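Local coordinates for protein putative primosome component (Streptococcus pyogenes serotype M3, PDB 2QGZ) that probably binds ATP through a P-loop NTPase domain and acts as a helicase loader of the primosome during DNA replication, at residues 117-123 against 166-171. Sequence-based numbering, arbitrary orientation.
Sequences SYRHIHL and SYLLAA. With PO4 (phosphate ion), chain B.
Tyr118 and Ile121 both reach onto the first two turns of helix 165-179. The two tyrosine rings make an edge-to-face pair: the edge of Tyr167 points at the face of Tyr118, with centroids 5.1 Å apart and planes at 86°. Ile121 lies over a face of the Tyr167 ring, its CD1 3.7 Å from the centroid in a CH-pi contact. The isoleucine's CG1 is anti to its carbonyl carbon (chi1 -57°) and the chain runs on extended to CD1, which also meets Ala170 CB at 3.8 Å.

At the far end of its ring, Tyr118 OH donates a 2.7 Å hydrogen bond to Ser166 OG, which sits in the plane of that ring. Ser166 OG in turn donates to phosphate O4 at 2.8 Å, so the tyrosine is a second-shell partner that probably helps to orient the serine. The same phosphate, probably from the crystallisation liquor, is also bound by the backbone N of Ser166, Lys165 and Gly162, consistent with the Walker A loop of a P-loop NTPase.

Further along, Ala171 CA lies 3.3 Å from Ile121 O, a nearly straight CA-H...O contact. Leu123 packs its CD2 on Ala171 CB, and its side chain also touches Leu141 of helix 131-146, while Tyr118 rests on Leu111 of edge strand 109-112; the loop between that strand and helix 131-146 thus lies against helix 165-179, which follows the probable P-loop.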
loop_
_atom_site.group_PDB
_atom_site.type_symbol
_atom_site.label_atom_id
_atom_site.label_comp_id
_atom_site.label_asym_id
_atom_site.label_seq_id
_atom_site.Cartn_x
_atom_site.Cartn_y
_atom_site.Cartn_z
ATOM N N SER A 117 12.436 -8.849 -4.301
ATOM C CA SER A 117 13.177 -7.606 -4.107
ATOM C C SER A 117 12.424 -6.551 -3.291
ATOM O O SER A 117 13.050 -5.708 -2.661
ATOM C CB SER A 117 13.597 -7.017 -5.451
ATOM O OG SER A 117 12.469 -6.776 -6.265
ATOM N N TYR A 118 11.093 -6.609 -3.284
ATOM C CA TYR A 118 10.281 -5.647 -2.528
ATOM C C TYR A 118 10.422 -5.785 -1.026
ATOM O O TYR A 118 9.840 -5.014 -0.272
ATOM C CB TYR A 118 8.798 -5.785 -2.870
ATOM C CG TYR A 118 8.382 -5.063 -4.118
ATOM C CD1 TYR A 118 8.508 -5.661 -5.367
ATOM C CD2 TYR A 118 7.864 -3.771 -4.053
ATOM C CE1 TYR A 118 8.125 -4.989 -6.523
ATOM C CE2 TYR A 118 7.480 -3.096 -5.196
ATOM C CZ TYR A 118 7.614 -3.708 -6.429
ATOM O OH TYR A 118 7.258 -3.026 -7.573
ATOM N N ARG A 119 11.191 -6.772 -0.598
ATOM C CA ARG A 119 11.400 -7.034 0.817
ATOM C C ARG A 119 12.783 -6.519 1.219
ATOM O O ARG A 119 13.156 -6.544 2.392
ATOM C CB ARG A 119 11.273 -8.546 1.050
ATOM C CG ARG A 119 11.367 -9.020 2.490
ATOM C CD ARG A 119 10.553 -10.309 2.683
ATOM N NE ARG A 119 10.917 -11.335 1.716
ATOM C CZ ARG A 119 10.052 -12.185 1.176
ATOM N NH1 ARG A 119 8.770 -12.129 1.514
ATOM N NH2 ARG A 119 10.464 -13.076 0.284
ATOM N N HIS A 120 13.532 -6.023 0.234
ATOM C CA HIS A 120 14.877 -5.510 0.486
ATOM C C HIS A 120 15.097 -4.084 -0.027
ATOM O O HIS A 120 16.166 -3.771 -0.559
ATOM C CB HIS A 120 15.920 -6.447 -0.144
ATOM C CG HIS A 120 15.781 -7.877 0.282
ATOM N ND1 HIS A 120 15.967 -8.289 1.585
ATOM C CD2 HIS A 120 15.449 -8.987 -0.420
ATOM C CE1 HIS A 120 15.758 -9.591 1.666
ATOM N NE2 HIS A 120 15.441 -10.039 0.463
ATOM N N ILE A 121 14.100 -3.220 0.136
ATOM C CA ILE A 121 14.223 -1.834 -0.312
ATOM C C ILE A 121 14.370 -0.894 0.876
ATOM O O ILE A 121 13.509 -0.857 1.753
ATOM C CB ILE A 121 12.998 -1.409 -1.145
ATOM C CG1 ILE A 121 12.846 -2.361 -2.335
ATOM C CG2 ILE A 121 13.176 0.013 -1.640
ATOM C CD1 ILE A 121 11.681 -2.052 -3.232
ATOM N N HIS A 122 15.466 -0.136 0.899
ATOM C CA HIS A 122 15.732 0.802 1.991
ATOM C C HIS A 122 15.415 2.255 1.622
ATOM O O HIS A 122 15.346 2.620 0.446
ATOM C CB HIS A 122 17.208 0.735 2.416
ATOM C CG HIS A 122 17.702 -0.642 2.745
ATOM N ND1 HIS A 122 17.792 -1.648 1.806
ATOM C CD2 HIS A 122 18.192 -1.160 3.897
ATOM C CE1 HIS A 122 18.319 -2.723 2.364
ATOM N NE2 HIS A 122 18.572 -2.453 3.632
ATOM N N LEU A 123 15.252 3.095 2.640
ATOM C CA LEU A 123 14.974 4.508 2.415
ATOM C C LEU A 123 16.059 5.153 1.563
ATOM O O LEU A 123 15.786 6.073 0.802
ATOM C CB LEU A 123 14.893 5.259 3.746
ATOM C CG LEU A 123 13.709 4.948 4.654
ATOM C CD1 LEU A 123 13.905 5.685 5.964
ATOM C CD2 LEU A 123 12.399 5.350 3.963
ATOM N N SER A 166 5.623 1.976 -5.755
ATOM C CA SER A 166 5.594 0.813 -4.877
ATOM C C SER A 166 6.898 0.673 -4.083
ATOM O O SER A 166 6.895 0.219 -2.936
ATOM C CB SER A 166 5.316 -0.465 -5.690
ATOM O OG SER A 166 6.322 -0.701 -6.672
ATOM N N TYR A 167 8.012 1.065 -4.689
ATOM C CA TYR A 167 9.314 0.992 -4.024
ATOM C C TYR A 167 9.362 1.895 -2.794
ATOM O O TYR A 167 9.831 1.487 -1.726
ATOM C CB TYR A 167 10.423 1.389 -5.002
ATOM C CG TYR A 167 10.924 0.246 -5.861
ATOM C CD1 TYR A 167 10.063 -0.755 -6.304
ATOM C CD2 TYR A 167 12.256 0.180 -6.253
ATOM C CE1 TYR A 167 10.516 -1.792 -7.117
ATOM C CE2 TYR A 167 12.720 -0.850 -7.070
ATOM C CZ TYR A 167 11.845 -1.832 -7.497
ATOM O OH TYR A 167 12.304 -2.849 -8.310
ATOM N N LEU A 168 8.873 3.122 -2.961
ATOM C CA LEU A 168 8.823 4.115 -1.889
ATOM C C LEU A 168 8.075 3.530 -0.676
ATOM O O LEU A 168 8.533 3.627 0.461
ATOM C CB LEU A 168 8.094 5.364 -2.388
ATOM C CG LEU A 168 8.210 6.719 -1.686
ATOM C CD1 LEU A 168 6.870 7.420 -1.803
ATOM C CD2 LEU A 168 8.582 6.575 -0.225
ATOM N N LEU A 169 6.917 2.936 -0.936
ATOM C CA LEU A 169 6.100 2.328 0.108
ATOM C C LEU A 169 6.793 1.100 0.693
ATOM O O LEU A 169 6.682 0.823 1.887
ATOM C CB LEU A 169 4.724 1.967 -0.463
ATOM C CG LEU A 169 3.557 2.918 -0.161
ATOM C CD1 LEU A 169 4.026 4.361 -0.128
ATOM C CD2 LEU A 169 2.454 2.716 -1.196
ATOM N N ALA A 170 7.518 0.366 -0.145
ATOM C CA ALA A 170 8.248 -0.800 0.338
ATOM C C ALA A 170 9.373 -0.331 1.270
ATOM O O ALA A 170 9.706 -1.005 2.260
ATOM C CB ALA A 170 8.822 -1.577 -0.821
ATOM N N ALA A 171 9.963 0.822 0.959
ATOM C CA ALA A 171 11.033 1.351 1.796
ATOM C C ALA A 171 10.464 1.742 3.157
ATOM O O ALA A 171 11.139 1.630 4.190
ATOM C CB ALA A 171 11.675 2.557 1.135
HETATM P P PO4 B . 5.350 1.654 -9.462
HETATM O O1 PO4 B . 4.159 1.363 -8.611
HETATM O O2 PO4 B . 5.133 1.083 -10.828
HETATM O O3 PO4 B . 5.539 3.146 -9.577
HETATM O O4 PO4 B . 6.552 1.049 -8.841
#